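Local coordinates for protein carboxylesterase (Ferroplasma acidiphilum, PDB 3WJ2) that probably hydrolyses carboxylic esters as a carboxylesterase of the alpha/beta-hydrolase fold in an acid-loving archaeon, at residues P47-I53 / R100-K104; L65-D71 / K109-Y115. All coordinates share one frame. Numbering follows the deposited sequence.

Contact 1 of 2, residues P47-I53 / R100-K104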
ATOM      1  N   PRO B  47     -28.071 -24.589 -10.816  1.00 28.10           N
ATOM      2  CA  PRO B  47     -27.554 -25.114  -9.517  1.00 27.34           C
ATOM      3  C   PRO B  47     -26.837 -26.450  -9.655  1.00 26.91           C
ATOM      4  O   PRO B  47     -27.145 -27.282 -10.573  1.00 26.98           O
ATOM      5  CB  PRO B  47     -28.807 -25.300  -8.655  1.00 27.52           C
ATOM      6  CG  PRO B  47     -29.915 -25.562  -9.614  1.00 29.80           C
ATOM      7  CD  PRO B  47     -29.535 -24.800 -10.905  1.00 29.03           C
ATOM      8  N   VAL B  48     -25.809 -26.630  -8.821  1.00 23.59           N
ATOM      9  CA  VAL B  48     -25.086 -27.878  -8.710  1.00 22.41           C
ATOM     10  C   VAL B  48     -25.937 -28.913  -7.947  1.00 23.86           C
ATOM     11  O   VAL B  48     -26.680 -28.534  -7.019  1.00 22.53           O
ATOM     12  CB  VAL B  48     -23.690 -27.644  -8.017  1.00 26.08           C
ATOM     13  CG1 VAL B  48     -23.097 -28.919  -7.482  1.00 28.67           C
ATOM     14  CG2 VAL B  48     -22.772 -26.954  -9.009  1.00 27.04           C
ATOM     15  N   GLU B  49     -25.911 -30.156  -8.450  1.00 24.13           N
ATOM     16  CA  GLU B  49     -26.658 -31.279  -7.858  1.00 24.85           C
ATOM     17  C   GLU B  49     -26.087 -31.695  -6.560  1.00 22.97           C
ATOM     18  O   GLU B  49     -24.864 -31.897  -6.402  1.00 24.07           O
ATOM     19  CB  GLU B  49     -26.746 -32.496  -8.826  1.00 27.37           C
ATOM     20  CG  GLU B  49     -27.622 -32.107 -10.008  1.00 34.69           C
ATOM     21  CD  GLU B  49     -29.037 -31.569  -9.612  1.00 46.46           C
ATOM     22  OE1 GLU B  49     -29.789 -32.246  -8.833  1.00 50.08           O
ATOM     23  OE2 GLU B  49     -29.403 -30.467 -10.102  1.00 50.20           O
ATOM     24  N   ILE B  50     -26.995 -31.835  -5.584  1.00 22.28           N
ATOM     25  CA  ILE B  50     -26.622 -32.335  -4.293  1.00 22.38           C
ATOM     26  C   ILE B  50     -27.486 -33.537  -3.872  1.00 23.10           C
ATOM     27  O   ILE B  50     -28.703 -33.454  -3.981  1.00 25.53           O
ATOM     28  CB  ILE B  50     -26.806 -31.203  -3.189  1.00 21.24           C
ATOM     29  CG1 ILE B  50     -25.850 -30.040  -3.538  1.00 23.26           C
ATOM     30  CG2 ILE B  50     -26.547 -31.766  -1.763  1.00 20.77           C
ATOM     31  CD1 ILE B  50     -24.407 -30.428  -3.411  1.00 21.50           C
ATOM     32  N   LYS B  51     -26.848 -34.577  -3.346  1.00 23.30           N
ATOM     33  CA  LYS B  51     -27.584 -35.822  -2.941  1.00 25.91           C
ATOM     34  C   LYS B  51     -28.752 -35.603  -1.982  1.00 26.62           C
ATOM     35  O   LYS B  51     -29.880 -36.059  -2.211  1.00 25.68           O
ATOM     36  CB  LYS B  51     -26.645 -36.793  -2.295  1.00 26.35           C
ATOM     37  CG  LYS B  51     -25.650 -37.402  -3.254  1.00 30.23           C
ATOM     38  CD  LYS B  51     -24.955 -38.572  -2.590  1.00 37.63           C
ATOM     39  CE  LYS B  51     -23.891 -39.108  -3.564  1.00 42.02           C
ATOM     40  NZ  LYS B  51     -22.598 -38.354  -3.385  1.00 42.91           N
ATOM     41  N   GLU B  52     -28.505 -34.883  -0.890  1.00 23.53           N
ATOM     42  CA  GLU B  52     -29.600 -34.625   0.053  1.00 25.33           C
ATOM     43  C   GLU B  52     -29.721 -33.174   0.460  1.00 23.76           C
ATOM     44  O   GLU B  52     -28.701 -32.554   0.843  1.00 24.75           O
ATOM     45  CB  GLU B  52     -29.566 -35.579   1.264  1.00 24.59           C
ATOM     46  CG  GLU B  52     -28.460 -35.616   2.270  1.00 36.04           C
ATOM     47  CD  GLU B  52     -28.939 -36.065   3.709  1.00 44.59           C
ATOM     48  OE1 GLU B  52     -28.243 -35.753   4.733  1.00 44.31           O
ATOM     49  OE2 GLU B  52     -30.011 -36.729   3.813  1.00 49.47           O
ATOM     50  N   ILE B  53     -30.937 -32.672   0.355  1.00 22.82           N
ATOM     51  CA  ILE B  53     -31.235 -31.306   0.820  1.00 21.81           C
ATOM     52  C   ILE B  53     -32.470 -31.374   1.716  1.00 22.79           C
ATOM     53  O   ILE B  53     -33.506 -31.977   1.348  1.00 24.03           O
ATOM     54  CB  ILE B  53     -31.437 -30.327  -0.307  1.00 20.27           C
ATOM     55  CG1 ILE B  53     -30.197 -30.314  -1.260  1.00 23.32           C
ATOM     56  CG2 ILE B  53     -31.748 -28.810   0.206  1.00 20.94           C
ATOM     57  CD1 ILE B  53     -30.171 -29.185  -2.251  1.00 24.07           C
ATOM     58  N   ARG B 100     -25.085 -24.868  -2.170  1.00 15.83           N
ATOM     59  CA  ARG B 100     -24.849 -26.111  -2.908  1.00 17.14           C
ATOM     60  C   ARG B 100     -23.392 -26.327  -3.352  1.00 15.30           C
ATOM     61  O   ARG B 100     -22.853 -27.392  -3.136  1.00 15.76           O
ATOM     62  CB  ARG B 100     -25.768 -26.149  -4.143  1.00 16.45           C
ATOM     63  CG  ARG B 100     -27.277 -26.415  -3.768  1.00 17.12           C
ATOM     64  CD  ARG B 100     -28.003 -26.091  -5.040  1.00 18.33           C
ATOM     65  NE  ARG B 100     -29.428 -26.429  -4.937  1.00 18.04           N
ATOM     66  CZ  ARG B 100     -29.970 -27.596  -5.311  1.00 25.18           C
ATOM     67  NH1 ARG B 100     -29.255 -28.613  -5.826  1.00 20.51           N
ATOM     68  NH2 ARG B 100     -31.293 -27.753  -5.134  1.00 23.00           N
ATOM     69  N   PHE B 101     -22.773 -25.278  -3.907  1.00 14.00           N
ATOM     70  CA  PHE B 101     -21.395 -25.368  -4.288  1.00 13.44           C
ATOM     71  C   PHE B 101     -20.462 -25.591  -3.119  1.00 13.23           C
ATOM     72  O   PHE B 101     -19.583 -26.419  -3.198  1.00 13.71           O
ATOM     73  CB  PHE B 101     -21.046 -24.069  -5.051  1.00 15.40           C
ATOM     74  CG  PHE B 101     -19.623 -24.055  -5.599  1.00 17.57           C
ATOM     75  CD1 PHE B 101     -19.291 -24.868  -6.704  1.00 22.07           C
ATOM     76  CD2 PHE B 101     -18.626 -23.272  -5.039  1.00 23.65           C
ATOM     77  CE1 PHE B 101     -18.031 -24.847  -7.255  1.00 24.45           C
ATOM     78  CE2 PHE B 101     -17.327 -23.289  -5.573  1.00 21.60           C
ATOM     79  CZ  PHE B 101     -17.040 -24.072  -6.693  1.00 19.25           C
ATOM     80  N   LEU B 102     -20.693 -24.878  -2.011  1.00 11.37           N
ATOM     81  CA  LEU B 102     -19.893 -25.240  -0.855  1.00 13.02           C
ATOM     82  C   LEU B 102     -20.071 -26.643  -0.398  1.00 13.60           C
ATOM     83  O   LEU B 102     -19.125 -27.223   0.058  1.00 13.55           O
ATOM     84  CB  LEU B 102     -20.269 -24.355   0.336  1.00 13.30           C
ATOM     85  CG  LEU B 102     -19.989 -22.866   0.206  1.00 14.63           C
ATOM     86  CD1 LEU B 102     -20.440 -22.119   1.576  1.00 15.83           C
ATOM     87  CD2 LEU B 102     -18.536 -22.552  -0.054  1.00 16.50           C
ATOM     88  N   ALA B 103     -21.300 -27.174  -0.395  1.00 14.29           N
ATOM     89  CA  ALA B 103     -21.475 -28.550  -0.035  1.00 16.50           C
ATOM     90  C   ALA B 103     -20.775 -29.559  -0.958  1.00 15.79           C
ATOM     91  O   ALA B 103     -20.155 -30.471  -0.461  1.00 16.09           O
ATOM     92  CB  ALA B 103     -23.003 -28.814   0.052  1.00 14.13           C
ATOM     93  N   LYS B 104     -20.840 -29.264  -2.262  1.00 17.06           N
ATOM     94  CA  LYS B 104     -20.251 -30.169  -3.251  1.00 16.28           C
ATOM     95  C   LYS B 104     -18.710 -30.169  -3.081  1.00 16.81           C
ATOM     96  O   LYS B 104     -18.062 -31.216  -3.000  1.00 19.11           O
ATOM     97  CB  LYS B 104     -20.675 -29.790  -4.625  1.00 20.03           C
ATOM     98  CG  LYS B 104     -20.140 -30.775  -5.704  1.00 24.01           C
ATOM     99  CD  LYS B 104     -21.264 -31.353  -6.668  1.00 31.93           C
ATOM    100  CE  LYS B 104     -21.654 -32.838  -6.434  1.00 36.95           C
ATOM    101  NZ  LYS B 104     -22.880 -33.237  -7.180  1.00 37.69           N
TER
HETATM  102  O   HOH W   1     -29.971 -31.372  -6.288  1.00 26.64           O
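In this alpha/beta-hydrolase fold, the loop leading into edge strand 52-60 packs against helix 96-106 at Arg100, Ala103 and Lys104. The contact lies at the protein surface. Two basic side chains of the helix, one turn apart, reach backbone carbonyls of neighbouring loop residues. Arg100 NH1 donates to Val48 O at 2.8 Å, and Lys104 NZ donates to Glu49 O at 2.5 Å, a very short bond. Both bonds run from side chain to backbone; no backbone-to-backbone bond joins the two segments. Arg100 NE also forms a salt bridge with Asp96, so the guanidinium is held from both the loop and its own helix.

Pro47 CB and Ile53 CD1 lie over opposite faces of the guanidinium, with Ile53 CD1 3.4 Å from Arg100 NH2. Ile50 packs along the helix, its CD1 in apolar contact with Ala103 CB at 4.1 Å and 4.0 Å from Lys104 CB. Ala103 and Arg100 also touch Tyr70 of the next strand.

One water joins the loop to the helix. It donates to Glu49 OE1 at 2.7 Å and accepts from Ile50 N at 3.1 Å and from Arg100 NH1 at 2.9 Å.

Contact 2 of 2, residues L65-D71 / K109-Y115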
ATOM      1  N   LEU B  65     -36.239 -19.829  13.186  1.00 17.03           N
ATOM      2  CA  LEU B  65     -35.512 -19.461  11.976  1.00 16.26           C
ATOM      3  C   LEU B  65     -35.664 -20.606  10.969  1.00 15.48           C
ATOM      4  O   LEU B  65     -35.596 -21.806  11.362  1.00 17.77           O
ATOM      5  CB  LEU B  65     -34.005 -19.411  12.269  1.00 16.92           C
ATOM      6  CG  LEU B  65     -33.709 -18.473  13.464  1.00 15.17           C
ATOM      7  CD1 LEU B  65     -32.150 -18.403  13.627  1.00 17.85           C
ATOM      8  CD2 LEU B  65     -34.226 -17.028  13.370  1.00 17.24           C
ATOM      9  N   ASN B  66     -35.689 -20.230   9.711  1.00 16.52           N
ATOM     10  CA  ASN B  66     -35.515 -21.256   8.672  1.00 17.77           C
ATOM     11  C   ASN B  66     -34.054 -21.681   8.580  1.00 17.60           C
ATOM     12  O   ASN B  66     -33.128 -20.853   8.766  1.00 16.31           O
ATOM     13  CB  ASN B  66     -35.937 -20.783   7.287  1.00 16.44           C
ATOM     14  CG  ASN B  66     -37.422 -20.535   7.157  1.00 23.38           C
ATOM     15  OD1 ASN B  66     -37.887 -19.584   6.468  1.00 31.21           O
ATOM     16  ND2 ASN B  66     -38.166 -21.389   7.751  1.00 19.17           N
ATOM     17  N   ALA B  67     -33.800 -22.960   8.265  1.00 16.98           N
ATOM     18  CA  ALA B  67     -32.430 -23.478   7.950  1.00 15.74           C
ATOM     19  C   ALA B  67     -32.506 -24.497   6.852  1.00 16.82           C
ATOM     20  O   ALA B  67     -33.506 -25.257   6.796  1.00 18.01           O
ATOM     21  CB  ALA B  67     -31.780 -24.057   9.106  1.00 15.37           C
ATOM     22  N   ARG B  68     -31.557 -24.474   5.928  1.00 14.36           N
ATOM     23  CA  ARG B  68     -31.496 -25.522   4.893  1.00 15.23           C
ATOM     24  C   ARG B  68     -30.199 -26.260   5.008  1.00 16.17           C
ATOM     25  O   ARG B  68     -29.104 -25.628   4.939  1.00 15.73           O
ATOM     26  CB  ARG B  68     -31.728 -24.940   3.498  1.00 17.15           C
ATOM     27  CG  ARG B  68     -31.634 -25.966   2.399  1.00 13.44           C
ATOM     28  CD  ARG B  68     -32.080 -25.423   1.077  1.00 12.16           C
ATOM     29  NE  ARG B  68     -33.532 -25.083   1.074  1.00 18.71           N
ATOM     30  CZ  ARG B  68     -34.178 -24.278   0.218  1.00 21.77           C
ATOM     31  NH1 ARG B  68     -33.549 -23.620  -0.802  1.00 18.62           N
ATOM     32  NH2 ARG B  68     -35.504 -24.090   0.403  1.00 24.59           N
ATOM     33  N   MET B  69     -30.266 -27.594   5.068  1.00 15.37           N
ATOM     34  CA  MET B  69     -29.126 -28.451   5.176  1.00 15.10           C
ATOM     35  C   MET B  69     -28.800 -29.112   3.820  1.00 16.99           C
ATOM     36  O   MET B  69     -29.712 -29.560   3.099  1.00 18.44           O
ATOM     37  CB  MET B  69     -29.428 -29.550   6.186  1.00 17.50           C
ATOM     38  CG  MET B  69     -28.312 -30.401   6.518  1.00 22.02           C
ATOM     39  SD  MET B  69     -27.775 -31.633   5.336  1.00 40.92           S
ATOM     40  CE  MET B  69     -29.209 -32.710   4.846  1.00 33.99           C
ATOM     41  N   TYR B  70     -27.557 -28.964   3.376  1.00 14.31           N
ATOM     42  CA  TYR B  70     -27.083 -29.501   2.066  1.00 15.21           C
ATOM     43  C   TYR B  70     -26.053 -30.520   2.379  1.00 18.26           C
ATOM     44  O   TYR B  70     -25.078 -30.227   3.152  1.00 16.38           O
ATOM     45  CB  TYR B  70     -26.394 -28.404   1.247  1.00 15.59           C
ATOM     46  CG  TYR B  70     -27.233 -27.206   0.965  1.00 16.00           C
ATOM     47  CD1 TYR B  70     -27.945 -27.087  -0.238  1.00 13.07           C
ATOM     48  CD2 TYR B  70     -27.358 -26.131   1.921  1.00 13.93           C
ATOM     49  CE1 TYR B  70     -28.674 -25.972  -0.499  1.00 13.95           C
ATOM     50  CE2 TYR B  70     -28.087 -25.054   1.688  1.00 12.98           C
ATOM     51  CZ  TYR B  70     -28.771 -24.912   0.448  1.00 12.71           C
ATOM     52  OH  TYR B  70     -29.487 -23.789   0.154  1.00 15.70           O
ATOM     53  N   ASP B  71     -26.140 -31.742   1.816  1.00 17.97           N
ATOM     54  CA  ASP B  71     -25.173 -32.746   2.207  1.00 19.04           C
ATOM     55  C   ASP B  71     -24.987 -33.641   0.986  1.00 20.61           C
ATOM     56  O   ASP B  71     -25.960 -34.289   0.555  1.00 20.31           O
ATOM     57  CB  ASP B  71     -25.741 -33.595   3.353  1.00 20.60           C
ATOM     58  CG  ASP B  71     -24.784 -34.639   3.865  1.00 21.78           C
ATOM     59  OD1 ASP B  71     -23.608 -34.673   3.428  1.00 26.29           O
ATOM     60  OD2 ASP B  71     -25.238 -35.438   4.758  1.00 28.47           O
ATOM     61  N   LYS B 109     -21.635 -31.403   5.693  1.00 14.04           N
ATOM     62  CA  LYS B 109     -22.975 -30.805   5.745  1.00 13.77           C
ATOM     63  C   LYS B 109     -22.797 -29.263   5.805  1.00 14.49           C
ATOM     64  O   LYS B 109     -21.985 -28.754   6.635  1.00 15.48           O
ATOM     65  CB  LYS B 109     -23.750 -31.222   7.008  1.00 15.54           C
ATOM     66  CG  LYS B 109     -24.259 -32.722   6.899  1.00 18.38           C
ATOM     67  CD  LYS B 109     -24.904 -33.030   8.207  1.00 22.01           C
ATOM     68  CE  LYS B 109     -25.868 -34.343   8.216  1.00 27.80           C
ATOM     69  NZ  LYS B 109     -25.281 -35.502   7.508  1.00 28.26           N
ATOM     70  N   ILE B 110     -23.550 -28.586   5.010  1.00 14.03           N
ATOM     71  CA  ILE B 110     -23.626 -27.113   5.130  1.00 13.33           C
ATOM     72  C   ILE B 110     -25.082 -26.792   5.577  1.00 15.94           C
ATOM     73  O   ILE B 110     -26.085 -27.168   4.883  1.00 15.52           O
ATOM     74  CB  ILE B 110     -23.356 -26.434   3.706  1.00 14.56           C
ATOM     75  CG1 ILE B 110     -21.971 -26.819   3.158  1.00 14.09           C
ATOM     76  CG2 ILE B 110     -23.496 -24.855   3.754  1.00 12.65           C
ATOM     77  CD1 ILE B 110     -20.748 -26.432   4.058  1.00 14.89           C
ATOM     78  N   ILE B 111     -25.219 -26.000   6.640  1.00 13.40           N
ATOM     79  CA  ILE B 111     -26.550 -25.662   7.139  1.00 13.13           C
ATOM     80  C   ILE B 111     -26.667 -24.160   7.032  1.00 14.32           C
ATOM     81  O   ILE B 111     -26.096 -23.403   7.841  1.00 13.75           O
ATOM     82  CB  ILE B 111     -26.794 -26.150   8.608  1.00 15.01           C
ATOM     83  CG1 ILE B 111     -26.549 -27.692   8.644  1.00 16.08           C
ATOM     84  CG2 ILE B 111     -28.248 -25.747   9.070  1.00 15.17           C
ATOM     85  CD1 ILE B 111     -26.645 -28.281  10.110  1.00 18.00           C
ATOM     86  N   SER B 112     -27.459 -23.701   6.077  1.00 11.89           N
ATOM     87  CA  SER B 112     -27.599 -22.271   5.820  1.00 13.53           C
ATOM     88  C   SER B 112     -28.726 -21.734   6.668  1.00 14.16           C
ATOM     89  O   SER B 112     -29.898 -22.203   6.614  1.00 14.18           O
ATOM     90  CB  SER B 112     -27.829 -22.099   4.306  1.00 12.52           C
ATOM     91  OG  SER B 112     -28.124 -20.720   4.043  1.00 14.34           O
ATOM     92  N   ILE B 113     -28.402 -20.774   7.551  1.00 10.44           N
ATOM     93  CA  ILE B 113     -29.379 -20.287   8.537  1.00 12.02           C
ATOM     94  C   ILE B 113     -29.890 -18.903   8.250  1.00 11.38           C
ATOM     95  O   ILE B 113     -29.123 -17.968   7.936  1.00 12.68           O
ATOM     96  CB  ILE B 113     -28.748 -20.313   9.954  1.00 13.13           C
ATOM     97  CG1 ILE B 113     -28.448 -21.769  10.337  1.00 15.95           C
ATOM     98  CG2 ILE B 113     -29.668 -19.687  11.005  1.00 15.09           C
ATOM     99  CD1 ILE B 113     -27.324 -21.867  11.366  1.00 19.01           C
ATOM    100  N   GLU B 114     -31.213 -18.777   8.253  1.00 12.74           N
ATOM    101  CA  GLU B 114     -31.857 -17.473   8.052  1.00 13.89           C
ATOM    102  C   GLU B 114     -32.035 -16.687   9.323  1.00 16.67           C
ATOM    103  O   GLU B 114     -33.153 -16.692   9.932  1.00 18.45           O
ATOM    104  CB  GLU B 114     -33.256 -17.570   7.366  1.00 18.42           C
ATOM    105  CG  GLU B 114     -33.138 -17.418   5.948  1.00 19.92           C
ATOM    106  CD  GLU B 114     -34.493 -17.537   5.242  1.00 20.94           C
ATOM    107  OE1 GLU B 114     -35.607 -17.547   5.864  1.00 24.91           O
ATOM    108  OE2 GLU B 114     -34.367 -17.737   4.042  1.00 17.59           O
ATOM    109  N   TYR B 115     -31.025 -15.882   9.685  1.00 13.25           N
ATOM    110  CA  TYR B 115     -31.192 -14.966  10.831  1.00 12.68           C
ATOM    111  C   TYR B 115     -32.039 -13.777  10.502  1.00 12.92           C
ATOM    112  O   TYR B 115     -32.347 -13.537   9.317  1.00 14.75           O
ATOM    113  CB  TYR B 115     -29.766 -14.493  11.268  1.00 12.48           C
ATOM    114  CG  TYR B 115     -28.971 -13.804  10.131  1.00  8.51           C
ATOM    115  CD1 TYR B 115     -29.115 -12.400   9.907  1.00 11.97           C
ATOM    116  CD2 TYR B 115     -28.126 -14.578   9.277  1.00  9.32           C
ATOM    117  CE1 TYR B 115     -28.364 -11.830   8.872  1.00  8.75           C
ATOM    118  CE2 TYR B 115     -27.336 -13.949   8.298  1.00  8.00           C
ATOM    119  CZ  TYR B 115     -27.507 -12.603   8.123  1.00  7.86           C
ATOM    120  OH  TYR B 115     -26.844 -11.891   7.137  1.00 12.59           O
TER
HETATM  121  O   HOH W   2     -36.208 -17.512   8.839  1.00 24.01           O
HETATM  122  O   HOH W   3     -28.916 -21.077   1.189  1.00 15.09           O
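Ala67, Met69, Ile111 and Ile113 form the apolar centre on one face of the strand pair. Ala67 CB lies 3.9 Å from Ile111 CG2, and Met69 CG 3.9 Å from Ile111 CG1. Leu65 CD1 extends the patch to Ile113 CG2 at 3.8 Å. The other face carries Arg68, Tyr70, Ile110 and Ser112; helix 96-106 packs on Tyr70 and Ile110.

The backbones pair antiparallel, their axes at 161°. Two pairs are hydrogen-bonded: Arg68 N-Ser112 O 2.9 Å, Ser112 N-Arg68 O 2.8 Å, Tyr70 N-Ile110 O 2.8 Å and Ile110 N-Tyr70 O 2.9 Å. This is where the antiparallel start of the alpha/beta-hydrolase sheet meets its parallel part, since strand 109-113 runs parallel to strand 78-82.

Tyr70 OH is hydrogen-bonded to Asp96, and a water donates to Tyr70 OH and Ser112 OG, 3.0 Å from each. The Arg68 guanidinium forms salt bridges with Glu93, Asp55 and Asp96. Glu114 N donates to Asn66 O at 2.9 Å. At the other end, Lys109 NZ and Asp71 OD2 form a 2.8 Å salt bridge.

In the fold
After helices 12-20 and 29-43 the chain passes through 47-53 into edge strand 52-60. It turns back as strand 63-71, which carries 65-71 of contact 2. Strand 78-82 and helix 96-106 follow. At 100-104 the helix meets the earlier loop and closes contact 1. The chain then enters strand 109-113, which closes contact 2 against 65-71. The two closures therefore cross rather than nest. Their centres are about 12 Å apart. They meet directly between the first two strands, where Glu52 O and Asp71 N probably form a hydrogen bond at 2.9 Å. Contact 1 ties the loop entering the edge strand, and Ile53 at the strand's start, to helix 96-106; contact 2 ties two neighbouring strands.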